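Local atomic coordinates of putative NADPH:quinone oxidoreductase (Ralstonia eutropha, PDB entry 3IUP), a protein that binds NADPH and probably uses it as the electron donor for the reduction of quinones or related substrates. Residues I39-L44 and T146-A151; S343-L348 and K368-P373. One frame throughout, in Å; residues are numbered along the deposited sequence.

Following the chain from its N terminus, strand 34-43 opens contact 1, which closes when the short helix at 147-150 returns to its end. The 101 residues enclosed include strands 98-105, 118-121 and 130-134 of the same mixed sheet. The chain then builds the six-stranded parallel sheet between 175 and 308, and contact 2 follows, closing a loop of only 19 residues that holds the rest of helix 348-351 and helix 354-360. The two loops are thus in series and neither nest nor cross. Their centres are about 9 Å apart: strand 369-372 pairs antiparallel with 34-43, with a probable hydrogen bond from Ser42 N to Ile371 O of 2.7 Å, tying C-terminal strands into this sheet.

Contact 1 (I39-L44 and T146-A151); sequences IEASPL and TPADGA
The turn that sets Pro147 against Glu40 and Ala151 against Ala41 is closed by a capping box: Thr146 N donates to Asp149 OD2 at 3.0 Å, and Asp149 N returns a bond to Thr146 OG1 at the same length. The first bond is nearly straight (168°) but meets OD2 from above the carboxylate plane. No hydrogen bond joins the two segments, and the evidence for their association is close carbon contact over 252 Å² of buried surface. Ala41 is its centre. Its CB lies 3.5 Å from Ala151 CB, a tight methyl-to-methyl approach, and as near to Ala148 N, so it sits against the backbone at the start of the helix as well. Beside it, Glu40 and Pro147 run side by side in the same direction, with Glu40 CB 3.8 Å from Pro147 CB. Glu40 CG is anti to its carbonyl carbon (chi1 -63°) and the chain beyond is extended, which brings OE1 to 3.5 Å from Pro147 CG; the other oxygen, OE2, makes a salt bridge to Arg38. At the far end Pro43 CD comes within 3.2 Å of Ala151 O. Ser42 turns away, its OG bonded to Glu97 O. Leu370 of strand 369-372 also touches Ala41, Ala148 and Ala151. That two successive residues, Glu40 and Ala41, both point at the helix follows from their facing the single residue Ala99: this is a classic beta bulge in strand 34-43 of the GroES-like domain, covered by a capped short helix.

Contact 2 (S343-L348 and K368-P373); sequences SKEISL and KYLINP. With NDP (NADPH dihydro-nicotinamide-adenine-dinucleotide phosphate), chain C.
Tyr369 can be traced outward against Ser343, Lys344 and Ile346. Its CB stands 4.1 Å from Lys344 O. In the ring CE1 has Ser343 OG at 3.3 Å, obliquely; across the ring from it CD2 meets Ile346 CD1 at 3.8 Å, at the edge and in the ring plane. Lys344 CB lies over the face, 3.9 Å from the centroid and 10° off the normal, a CH-pi contact. At the tip, OH has Lys344 CD 3.6 Å away. The lysine reaches it because CG is anti to the backbone N (chi1 -164°), so its chain runs alongside the ring. The strands themselves are parallel, inclined by 35°, and joined by bonds such as Ile346 N to Leu370 O (2.8 Å). Buried Lys344 N finds no partner in the model. A water bridges Leu348 N and Pro373 O. Lys368, next before Tyr369, sends NZ to O2N of NADPH at 2.6 Å and also to Asn45 OD1. Met356 and Val359 of helix 354-360 pack on Tyr369, while strand 369-372 lies between 344-347, its parallel partner, and 34-43, its antiparallel one.

Contact 1 (I39-L44 and T146-A151)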
loop_
_atom_site.group_PDB
_atom_site.type_symbol
_atom_site.label_atom_id
_atom_site.label_comp_id
_atom_site.label_asym_id
_atom_site.label_seq_id
_atom_site.Cartn_x
_atom_site.Cartn_y
_atom_site.Cartn_z
ATOM N N ILE A 39 16.158 29.921 -21.784
ATOM C CA ILE A 39 16.205 28.466 -21.597
ATOM C C ILE A 39 16.744 27.808 -22.879
ATOM O O ILE A 39 16.258 28.070 -23.970
ATOM C CB ILE A 39 14.834 27.899 -21.206
ATOM C CG1 ILE A 39 14.351 28.546 -19.898
ATOM C CG2 ILE A 39 14.928 26.366 -21.048
ATOM C CD1 ILE A 39 12.882 28.303 -19.581
ATOM N N GLU A 40 17.784 26.993 -22.716
ATOM C CA GLU A 40 18.458 26.352 -23.856
ATOM C C GLU A 40 18.346 24.827 -23.844
ATOM O O GLU A 40 18.751 24.167 -24.820
ATOM C CB GLU A 40 19.924 26.802 -23.926
ATOM C CG GLU A 40 19.992 28.300 -24.172
ATOM C CD GLU A 40 21.369 28.845 -24.371
ATOM O OE1 GLU A 40 22.334 28.131 -24.126
ATOM O OE2 GLU A 40 21.464 30.004 -24.861
ATOM N N ALA A 41 17.807 24.257 -22.761
ATOM C CA ALA A 41 17.739 22.795 -22.629
ATOM C C ALA A 41 16.665 22.433 -21.616
ATOM O O ALA A 41 16.735 22.846 -20.460
ATOM C CB ALA A 41 19.067 22.183 -22.221
ATOM N N SER A 42 15.688 21.647 -22.032
ATOM C CA SER A 42 14.660 21.169 -21.121
ATOM C C SER A 42 14.177 19.790 -21.602
ATOM O O SER A 42 13.794 19.650 -22.752
ATOM C CB SER A 42 13.516 22.174 -21.089
ATOM O OG SER A 42 12.474 21.797 -20.248
ATOM N N PRO A 43 14.173 18.790 -20.720
ATOM C CA PRO A 43 13.875 17.445 -21.160
ATOM C C PRO A 43 12.386 17.216 -21.253
ATOM O O PRO A 43 11.623 17.873 -20.555
ATOM C CB PRO A 43 14.496 16.595 -20.048
ATOM C CG PRO A 43 14.302 17.410 -18.833
ATOM C CD PRO A 43 14.548 18.822 -19.301
ATOM N N LEU A 44 11.984 16.277 -22.123
ATOM C CA LEU A 44 10.635 15.754 -22.178
ATOM C C LEU A 44 10.570 14.484 -21.330
ATOM O O LEU A 44 10.923 13.384 -21.773
ATOM C CB LEU A 44 10.245 15.442 -23.621
ATOM C CG LEU A 44 9.764 16.645 -24.404
ATOM C CD1 LEU A 44 9.992 16.432 -25.902
ATOM C CD2 LEU A 44 8.271 16.902 -24.081
ATOM N N THR A 146 27.300 22.766 -19.913
ATOM C CA THR A 146 26.388 23.461 -20.842
ATOM C C THR A 146 24.964 23.380 -20.271
ATOM O O THR A 146 24.695 22.535 -19.424
ATOM C CB THR A 146 26.381 22.761 -22.198
ATOM O OG1 THR A 146 25.980 21.390 -22.013
ATOM C CG2 THR A 146 27.769 22.803 -22.855
ATOM N N PRO A 147 24.017 24.193 -20.778
ATOM C CA PRO A 147 22.619 23.935 -20.388
ATOM C C PRO A 147 22.182 22.475 -20.604
ATOM O O PRO A 147 21.548 21.902 -19.720
ATOM C CB PRO A 147 21.841 24.895 -21.290
ATOM C CG PRO A 147 22.786 26.101 -21.300
ATOM C CD PRO A 147 24.138 25.469 -21.526
ATOM N N ALA A 148 22.549 21.880 -21.740
ATOM C CA ALA A 148 22.261 20.449 -21.954
ATOM C C ALA A 148 22.754 19.562 -20.816
ATOM O O ALA A 148 22.010 18.685 -20.328
ATOM C CB ALA A 148 22.816 19.958 -23.257
ATOM N N ASP A 149 23.989 19.794 -20.371
ATOM C CA ASP A 149 24.562 19.036 -19.261
ATOM C C ASP A 149 23.747 19.141 -17.965
ATOM O O ASP A 149 23.743 18.217 -17.173
ATOM C CB ASP A 149 26.039 19.467 -18.969
ATOM C CG ASP A 149 26.996 19.121 -20.098
ATOM O OD1 ASP A 149 26.753 18.124 -20.831
ATOM O OD2 ASP A 149 28.007 19.842 -20.272
ATOM N N GLY A 150 23.062 20.259 -17.754
ATOM C CA GLY A 150 22.273 20.475 -16.552
ATOM C C GLY A 150 20.778 20.456 -16.696
ATOM O O GLY A 150 20.067 20.774 -15.756
ATOM N N ALA A 151 20.294 20.075 -17.865
ATOM C CA ALA A 151 18.874 20.187 -18.201
ATOM C C ALA A 151 17.983 19.317 -17.310
ATOM O O ALA A 151 16.795 19.598 -17.144
ATOM C CB ALA A 151 18.693 19.791 -19.643
#

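Contact 2 (S343-L348 and K368-P373)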
loop_
_atom_site.group_PDB
_atom_site.type_symbol
_atom_site.label_atom_id
_atom_site.label_comp_id
_atom_site.label_asym_id
_atom_site.label_seq_id
_atom_site.Cartn_x
_atom_site.Cartn_y
_atom_site.Cartn_z
ATOM N N SER A 343 18.242 11.115 -27.195
ATOM C CA SER A 343 18.407 10.648 -28.559
ATOM C C SER A 343 18.298 11.772 -29.576
ATOM O O SER A 343 18.735 11.630 -30.687
ATOM C CB SER A 343 17.422 9.522 -28.869
ATOM O OG SER A 343 16.092 9.988 -28.834
ATOM N N LYS A 344 17.701 12.907 -29.210
ATOM C CA LYS A 344 17.540 14.007 -30.155
ATOM C C LYS A 344 17.332 15.320 -29.385
ATOM O O LYS A 344 16.750 15.309 -28.300
ATOM C CB LYS A 344 16.347 13.742 -31.077
ATOM C CG LYS A 344 16.285 14.599 -32.359
ATOM C CD LYS A 344 15.116 14.063 -33.244
ATOM C CE LYS A 344 15.096 14.664 -34.646
ATOM N NZ LYS A 344 16.141 14.024 -35.541
ATOM N N GLU A 345 17.861 16.419 -29.910
ATOM C CA GLU A 345 17.539 17.757 -29.409
ATOM C C GLU A 345 16.659 18.454 -30.429
ATOM O O GLU A 345 17.027 18.539 -31.618
ATOM C CB GLU A 345 18.792 18.576 -29.171
ATOM C CG GLU A 345 18.503 20.005 -28.701
ATOM C CD GLU A 345 19.746 20.810 -28.356
ATOM O OE1 GLU A 345 20.467 20.428 -27.416
ATOM O OE2 GLU A 345 19.990 21.852 -28.985
ATOM N N ILE A 346 15.496 18.941 -29.990
ATOM C CA ILE A 346 14.528 19.522 -30.911
ATOM C C ILE A 346 14.139 20.936 -30.526
ATOM O O ILE A 346 14.252 21.323 -29.362
ATOM C CB ILE A 346 13.252 18.647 -31.008
ATOM C CG1 ILE A 346 12.557 18.517 -29.646
ATOM C CG2 ILE A 346 13.586 17.234 -31.529
ATOM C CD1 ILE A 346 11.213 17.762 -29.707
ATOM N N SER A 347 13.666 21.708 -31.498
ATOM C CA SER A 347 13.113 23.024 -31.254
ATOM C C SER A 347 11.746 22.970 -30.598
ATOM O O SER A 347 11.021 21.963 -30.611
ATOM C CB SER A 347 12.960 23.817 -32.566
ATOM O OG SER A 347 11.993 23.201 -33.395
ATOM N N LEU A 348 11.306 24.134 -30.164
ATOM C CA LEU A 348 9.946 24.259 -29.620
ATOM C C LEU A 348 8.849 23.857 -30.615
ATOM O O LEU A 348 7.965 23.066 -30.298
ATOM C CB LEU A 348 9.755 25.699 -29.118
ATOM C CG LEU A 348 8.830 25.877 -27.956
ATOM C CD1 LEU A 348 9.241 25.118 -26.724
ATOM C CD2 LEU A 348 8.738 27.400 -27.657
ATOM N N LYS A 368 14.926 9.434 -24.974
ATOM C CA LYS A 368 14.500 10.687 -24.377
ATOM C C LYS A 368 14.898 11.883 -25.260
ATOM O O LYS A 368 16.030 11.968 -25.739
ATOM C CB LYS A 368 15.043 10.862 -22.980
ATOM C CG LYS A 368 14.415 12.072 -22.240
ATOM C CD LYS A 368 14.992 12.312 -20.864
ATOM C CE LYS A 368 14.593 11.217 -19.857
ATOM N NZ LYS A 368 13.171 11.265 -19.505
ATOM N N TYR A 369 13.951 12.785 -25.469
ATOM C CA TYR A 369 14.175 13.967 -26.297
ATOM C C TYR A 369 14.467 15.176 -25.402
ATOM O O TYR A 369 13.860 15.313 -24.354
ATOM C CB TYR A 369 12.959 14.251 -27.182
ATOM C CG TYR A 369 12.914 13.493 -28.498
ATOM C CD1 TYR A 369 13.409 12.207 -28.624
ATOM C CD2 TYR A 369 12.351 14.096 -29.629
ATOM C CE1 TYR A 369 13.356 11.548 -29.863
ATOM C CE2 TYR A 369 12.294 13.454 -30.855
ATOM C CZ TYR A 369 12.805 12.181 -30.962
ATOM O OH TYR A 369 12.721 11.568 -32.189
ATOM N N LEU A 370 15.358 16.051 -25.866
ATOM C CA LEU A 370 15.724 17.311 -25.177
ATOM C C LEU A 370 15.191 18.446 -26.032
ATOM O O LEU A 370 15.383 18.439 -27.246
ATOM C CB LEU A 370 17.217 17.441 -25.079
ATOM C CG LEU A 370 17.760 18.632 -24.296
ATOM C CD1 LEU A 370 17.372 18.476 -22.813
ATOM C CD2 LEU A 370 19.289 18.731 -24.499
ATOM N N ILE A 371 14.496 19.391 -25.422
ATOM C CA ILE A 371 14.038 20.565 -26.136
ATOM C C ILE A 371 15.000 21.692 -25.891
ATOM O O ILE A 371 15.426 21.956 -24.740
ATOM C CB ILE A 371 12.636 21.024 -25.675
ATOM C CG1 ILE A 371 11.579 19.934 -25.866
ATOM C CG2 ILE A 371 12.168 22.343 -26.410
ATOM C CD1 ILE A 371 10.317 20.165 -24.990
ATOM N N ASN A 372 15.349 22.393 -26.961
ATOM C CA ASN A 372 16.001 23.675 -26.825
ATOM C C ASN A 372 15.026 24.738 -27.297
ATOM O O ASN A 372 14.846 24.920 -28.501
ATOM C CB ASN A 372 17.291 23.739 -27.640
ATOM C CG ASN A 372 17.940 25.125 -27.595
ATOM O OD1 ASN A 372 17.386 26.084 -27.054
ATOM N ND2 ASN A 372 19.141 25.212 -28.130
ATOM N N PRO A 373 14.366 25.445 -26.362
ATOM C CA PRO A 373 13.305 26.391 -26.762
ATOM C C PRO A 373 13.758 27.473 -27.682
ATOM O O PRO A 373 12.930 28.056 -28.395
ATOM C CB PRO A 373 12.876 27.014 -25.420
ATOM C CG PRO A 373 13.108 25.896 -24.455
ATOM C CD PRO A 373 14.408 25.286 -24.904
HETATM P PA NDP C . 12.990 7.023 -19.592
HETATM O O1A NDP C . 14.408 7.311 -19.641
HETATM O O2A NDP C . 12.106 7.559 -20.650
HETATM O O5B NDP C . 12.905 5.369 -19.595
HETATM C C5B NDP C . 11.599 4.798 -19.455
HETATM C C4B NDP C . 11.747 3.318 -19.279
HETATM O O4B NDP C . 10.447 2.830 -19.110
HETATM C C3B NDP C . 12.373 2.622 -20.498
HETATM O O3B NDP C . 13.406 1.709 -20.189
HETATM C C2B NDP C . 11.193 1.823 -21.096
HETATM O O2B NDP C . 11.563 0.569 -21.668
HETATM C C1B NDP C . 10.331 1.614 -19.858
HETATM N N9A NDP C . 8.907 1.426 -20.163
HETATM C C8A NDP C . 8.148 2.261 -20.958
HETATM N N7A NDP C . 6.875 1.829 -20.944
HETATM C C5A NDP C . 6.794 0.716 -20.128
HETATM C C6A NDP C . 5.753 -0.152 -19.741
HETATM N N6A NDP C . 4.501 -0.071 -20.225
HETATM N N1A NDP C . 6.033 -1.192 -18.880
HETATM C C2A NDP C . 7.294 -1.419 -18.423
HETATM N N3A NDP C . 8.308 -0.568 -18.801
HETATM C C4A NDP C . 8.069 0.472 -19.634
HETATM O O3 NDP C . 12.254 7.450 -18.217
HETATM P PN NDP C . 12.860 8.311 -17.064
HETATM O O1N NDP C . 14.117 7.818 -16.557
HETATM O O2N NDP C . 12.813 9.779 -17.381
HETATM O O5D NDP C . 11.729 8.052 -15.920
HETATM C C5D NDP C . 11.667 6.770 -15.276
HETATM C C4D NDP C . 10.385 6.672 -14.456
HETATM O O4D NDP C . 10.597 7.450 -13.258
HETATM C C3D NDP C . 9.101 7.194 -15.133
HETATM O O3D NDP C . 7.985 6.389 -14.812
HETATM C C2D NDP C . 8.940 8.555 -14.476
HETATM O O2D NDP C . 7.626 9.093 -14.490
HETATM C C1D NDP C . 9.400 8.200 -13.059
HETATM N N1N NDP C . 9.680 9.382 -12.213
HETATM C C2N NDP C . 8.837 9.584 -11.171
HETATM C C3N NDP C . 8.985 10.655 -10.330
HETATM C C7N NDP C . 8.119 10.787 -9.092
HETATM O O7N NDP C . 8.257 11.968 -8.369
HETATM N N7N NDP C . 7.233 9.869 -8.684
HETATM C C4N NDP C . 10.231 11.452 -10.378
HETATM C C5N NDP C . 11.115 11.138 -11.560
HETATM C C6N NDP C . 10.804 10.101 -12.431
HETATM P P2B NDP C . 11.041 0.129 -23.163
HETATM O O1X NDP C . 12.165 0.493 -24.143
HETATM O O2X NDP C . 9.736 0.814 -23.557
HETATM O O3X NDP C . 10.848 -1.390 -23.045
HETATM O O HOH W 1 12.637 26.754 -30.717
#